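Local coordinates for protein polyketide synthase III (Ectocarpus siliculosus, PDB 4B0N) that is a type III polyketide synthase that probably acts as an acyltransferase and serves phlorotannin monomer biosynthesis in a brown alga, at residues Pro300-Ala311 with Arg336-Leu345. Numbering follows the deposited sequence.
Sequences PQYIAKNIAFFA and RIIEEAQNGL
Pro300 CB lies over the centre of one face of the Arg336 guanidinium, 3.6 Å from NH1, while Gln301 reaches the same group obliquely, its amide turned 58° from the guanidinium plane. Two helices of the thiolase fold, in the C-terminal chalcone synthase-like domain, pack here at a crossing angle of -41° against the mixed sheet, the first on strand 394-401 and the second on strand 327-330. The bent Gln301 chain brings OE1 to Arg336 NH1 at 3.2 Å; the bond is not straight (138°), and the donor stands above the amide carbonyl plane. Arg336 NH2 also forms a salt bridge with Glu340 OE2, one turn along its own helix. Glu340 folds at chi2, which lays the carboxylate against Ala304 CB and leaves CG 3.7 Å from Pro300 CB. Asn343 ND2 donates a nearly straight bond to Glu340 OE1 (2.7 Å), which lies in the Asn343 amide plane. With an alanine at Glu340, Arg336 NH2 would probably lose its ionic partner and Asn343 ND2 its acceptor, and a gap would open beside Pro300. Ala304 and Gly344 mark a close approach, their CA atoms 4.4 Å apart; Ile307 CG2 rests on the glycine CA. Toward the sheet, Ile303 and Ile307 also meet Phe400, and Leu345 meets Trp328. Ile303 CD1 touches Ile337 CG2 near the arachidonic acid. At the far end, Leu345 CD2 rests against both Ile307 O and Ala311 CB, 3.7 Å from the latter.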
loop_
_atom_site.group_PDB
_atom_site.type_symbol
_atom_site.label_atom_id
_atom_site.label_comp_id
_atom_site.label_asym_id
_atom_site.label_seq_id
_atom_site.Cartn_x
_atom_site.Cartn_y
_atom_site.Cartn_z
ATOM N N PRO A 300 -10.493 5.431 23.003
ATOM C CA PRO A 300 -10.668 6.838 23.361
ATOM C C PRO A 300 -9.714 7.301 24.462
ATOM O O PRO A 300 -9.193 8.415 24.381
ATOM C CB PRO A 300 -12.118 6.895 23.847
ATOM C CG PRO A 300 -12.797 5.806 23.100
ATOM C CD PRO A 300 -11.780 4.707 23.033
ATOM N N GLN A 301 -9.483 6.453 25.463
ATOM C CA GLN A 301 -8.553 6.765 26.557
ATOM C C GLN A 301 -7.109 6.918 26.065
ATOM O O GLN A 301 -6.379 7.789 26.540
ATOM C CB GLN A 301 -8.625 5.712 27.672
ATOM C CG GLN A 301 -9.894 5.753 28.514
ATOM C CD GLN A 301 -11.014 4.888 27.959
ATOM O OE1 GLN A 301 -11.378 4.987 26.787
ATOM N NE2 GLN A 301 -11.575 4.039 28.811
ATOM N N TYR A 302 -6.713 6.075 25.111
ATOM C CA TYR A 302 -5.388 6.154 24.493
ATOM C C TYR A 302 -5.163 7.510 23.828
ATOM O O TYR A 302 -4.068 8.074 23.906
ATOM C CB TYR A 302 -5.194 5.052 23.442
ATOM C CG TYR A 302 -5.257 3.621 23.943
ATOM C CD1 TYR A 302 -4.954 3.297 25.270
ATOM C CD2 TYR A 302 -5.580 2.581 23.070
ATOM C CE1 TYR A 302 -5.002 1.982 25.715
ATOM C CE2 TYR A 302 -5.628 1.266 23.503
ATOM C CZ TYR A 302 -5.339 0.970 24.825
ATOM O OH TYR A 302 -5.387 -0.336 25.258
ATOM N N ILE A 303 -6.208 8.016 23.171
ATOM C CA ILE A 303 -6.156 9.295 22.466
ATOM C C ILE A 303 -5.952 10.448 23.448
ATOM O O ILE A 303 -4.978 11.184 23.340
ATOM C CB ILE A 303 -7.408 9.517 21.581
ATOM C CG1 ILE A 303 -7.480 8.450 20.482
ATOM C CG2 ILE A 303 -7.400 10.913 20.965
ATOM C CD1 ILE A 303 -8.849 8.292 19.856
ATOM N N ALA A 304 -6.855 10.576 24.419
ATOM C CA ALA A 304 -6.781 11.636 25.428
ATOM C C ALA A 304 -5.482 11.586 26.232
ATOM O O ALA A 304 -5.006 12.616 26.714
ATOM C CB ALA A 304 -7.985 11.570 26.359
ATOM N N LYS A 305 -4.919 10.387 26.365
ATOM C CA LYS A 305 -3.685 10.183 27.117
ATOM C C LYS A 305 -2.443 10.573 26.318
ATOM O O LYS A 305 -1.417 10.923 26.903
ATOM C CB LYS A 305 -3.578 8.725 27.577
ATOM C CG LYS A 305 -2.541 8.480 28.663
ATOM C CD LYS A 305 -2.682 7.093 29.269
ATOM C CE LYS A 305 -1.777 6.921 30.482
ATOM N NZ LYS A 305 -0.336 6.854 30.113
ATOM N N ASN A 306 -2.542 10.529 24.989
ATOM C CA ASN A 306 -1.372 10.721 24.126
ATOM C C ASN A 306 -1.451 11.846 23.090
ATOM O O ASN A 306 -0.421 12.236 22.529
ATOM C CB ASN A 306 -1.016 9.409 23.424
ATOM C CG ASN A 306 -0.430 8.381 24.369
ATOM O OD1 ASN A 306 0.566 8.638 25.044
ATOM N ND2 ASN A 306 -1.040 7.203 24.411
ATOM N N ILE A 307 -2.654 12.362 22.838
ATOM C CA ILE A 307 -2.870 13.370 21.786
ATOM C C ILE A 307 -2.143 14.693 22.055
ATOM O O ILE A 307 -1.770 15.400 21.113
ATOM C CB ILE A 307 -4.382 13.593 21.473
ATOM C CG1 ILE A 307 -4.576 14.366 20.161
ATOM C CG2 ILE A 307 -5.107 14.282 22.627
ATOM C CD1 ILE A 307 -4.080 13.644 18.925
ATOM N N ALA A 308 -1.934 15.010 23.333
ATOM C CA ALA A 308 -1.167 16.191 23.724
ATOM C C ALA A 308 0.282 16.078 23.253
ATOM O O ALA A 308 0.791 16.985 22.595
ATOM C CB ALA A 308 -1.232 16.408 25.231
ATOM N N PHE A 309 0.923 14.952 23.572
ATOM C CA PHE A 309 2.328 14.715 23.227
ATOM C C PHE A 309 2.589 14.775 21.722
ATOM O O PHE A 309 3.652 15.227 21.291
ATOM C CB PHE A 309 2.811 13.375 23.798
ATOM C CG PHE A 309 4.294 13.152 23.660
ATOM C CD1 PHE A 309 5.186 13.715 24.571
ATOM C CD2 PHE A 309 4.803 12.381 22.616
ATOM C CE1 PHE A 309 6.554 13.516 24.445
ATOM C CE2 PHE A 309 6.171 12.179 22.484
ATOM C CZ PHE A 309 7.047 12.747 23.401
ATOM N N PHE A 310 1.616 14.319 20.935
ATOM C CA PHE A 310 1.708 14.351 19.476
ATOM C C PHE A 310 1.574 15.768 18.912
ATOM O O PHE A 310 2.392 16.193 18.090
ATOM C CB PHE A 310 0.662 13.416 18.851
ATOM C CG PHE A 310 0.445 13.637 17.376
ATOM C CD1 PHE A 310 1.398 13.228 16.444
ATOM C CD2 PHE A 310 -0.719 14.246 16.914
ATOM C CE1 PHE A 310 1.196 13.431 15.086
ATOM C CE2 PHE A 310 -0.926 14.450 15.557
ATOM C CZ PHE A 310 0.033 14.042 14.643
ATOM N N ALA A 311 0.544 16.486 19.355
ATOM C CA ALA A 311 0.236 17.817 18.830
ATOM C C ALA A 311 1.196 18.891 19.335
ATOM O O ALA A 311 1.589 19.779 18.574
ATOM C CB ALA A 311 -1.205 18.195 19.136
ATOM N N ARG A 336 -17.036 9.290 20.832
ATOM C CA ARG A 336 -15.984 9.317 21.843
ATOM C C ARG A 336 -14.612 9.695 21.286
ATOM O O ARG A 336 -13.783 10.258 22.006
ATOM C CB ARG A 336 -15.905 7.975 22.578
ATOM C CG ARG A 336 -17.026 7.739 23.582
ATOM C CD ARG A 336 -16.564 6.850 24.727
ATOM N NE ARG A 336 -15.692 7.570 25.657
ATOM C CZ ARG A 336 -14.739 7.005 26.397
ATOM N NH1 ARG A 336 -14.510 5.698 26.323
ATOM N NH2 ARG A 336 -14.004 7.753 27.210
ATOM N N ILE A 337 -14.377 9.388 20.011
ATOM C CA ILE A 337 -13.089 9.681 19.370
ATOM C C ILE A 337 -12.844 11.194 19.254
ATOM O O ILE A 337 -11.739 11.672 19.528
ATOM C CB ILE A 337 -12.942 8.943 18.016
ATOM C CG1 ILE A 337 -12.843 7.429 18.261
ATOM C CG2 ILE A 337 -11.722 9.437 17.246
ATOM C CD1 ILE A 337 -13.016 6.559 17.030
ATOM N N ILE A 338 -13.881 11.941 18.881
ATOM C CA ILE A 338 -13.797 13.402 18.814
ATOM C C ILE A 338 -13.731 14.018 20.216
ATOM O O ILE A 338 -12.936 14.930 20.461
ATOM C CB ILE A 338 -14.975 14.013 18.022
ATOM C CG1 ILE A 338 -15.078 13.370 16.636
ATOM C CG2 ILE A 338 -14.817 15.525 17.902
ATOM C CD1 ILE A 338 -16.380 13.648 15.912
ATOM N N GLU A 339 -14.559 13.505 21.126
ATOM C CA GLU A 339 -14.667 14.026 22.494
ATOM C C GLU A 339 -13.349 14.008 23.272
ATOM O O GLU A 339 -13.033 14.962 23.987
ATOM C CB GLU A 339 -15.735 13.259 23.277
ATOM C CG GLU A 339 -17.166 13.658 22.958
ATOM C CD GLU A 339 -18.190 12.783 23.659
ATOM O OE1 GLU A 339 -17.813 11.712 24.184
ATOM O OE2 GLU A 339 -19.380 13.167 23.685
ATOM N N GLU A 340 -12.593 12.922 23.132
ATOM C CA GLU A 340 -11.324 12.767 23.839
ATOM C C GLU A 340 -10.197 13.572 23.187
ATOM O O GLU A 340 -9.222 13.941 23.850
ATOM C CB GLU A 340 -10.950 11.288 23.968
ATOM C CG GLU A 340 -11.914 10.473 24.824
ATOM C CD GLU A 340 -11.779 10.740 26.319
ATOM O OE1 GLU A 340 -12.075 11.869 26.771
ATOM O OE2 GLU A 340 -11.390 9.805 27.050
ATOM N N ALA A 341 -10.339 13.839 21.889
ATOM C CA ALA A 341 -9.462 14.770 21.189
ATOM C C ALA A 341 -9.704 16.187 21.706
ATOM O O ALA A 341 -8.762 16.966 21.856
ATOM C CB ALA A 341 -9.696 14.698 19.691
ATOM N N GLN A 342 -10.969 16.504 21.981
ATOM C CA GLN A 342 -11.352 17.778 22.588
ATOM C C GLN A 342 -10.848 17.887 24.021
ATOM O O GLN A 342 -10.396 18.950 24.443
ATOM C CB GLN A 342 -12.872 17.945 22.580
ATOM C CG GLN A 342 -13.474 18.200 21.210
ATOM C CD GLN A 342 -14.987 18.304 21.248
ATOM O OE1 GLN A 342 -15.585 18.520 22.303
ATOM N NE2 GLN A 342 -15.614 18.150 20.088
ATOM N N ASN A 343 -10.939 16.785 24.762
ATOM C CA ASN A 343 -10.523 16.747 26.159
ATOM C C ASN A 343 -9.014 16.867 26.332
ATOM O O ASN A 343 -8.540 17.655 27.153
ATOM C CB ASN A 343 -11.037 15.475 26.841
ATOM C CG ASN A 343 -12.527 15.522 27.121
ATOM O OD1 ASN A 343 -13.104 16.591 27.324
ATOM N ND2 ASN A 343 -13.158 14.354 27.142
ATOM N N GLY A 344 -8.270 16.090 25.546
ATOM C CA GLY A 344 -6.810 16.068 25.616
ATOM C C GLY A 344 -6.136 17.323 25.097
ATOM O O GLY A 344 -5.008 17.628 25.488
ATOM N N LEU A 345 -6.821 18.049 24.216
ATOM C CA LEU A 345 -6.276 19.275 23.624
ATOM C C LEU A 345 -6.968 20.540 24.126
ATOM O O LEU A 345 -6.531 21.654 23.825
ATOM C CB LEU A 345 -6.345 19.222 22.094
ATOM C CG LEU A 345 -5.524 18.167 21.349
ATOM C CD1 LEU A 345 -5.853 18.215 19.865
ATOM C CD2 LEU A 345 -4.030 18.360 21.579
#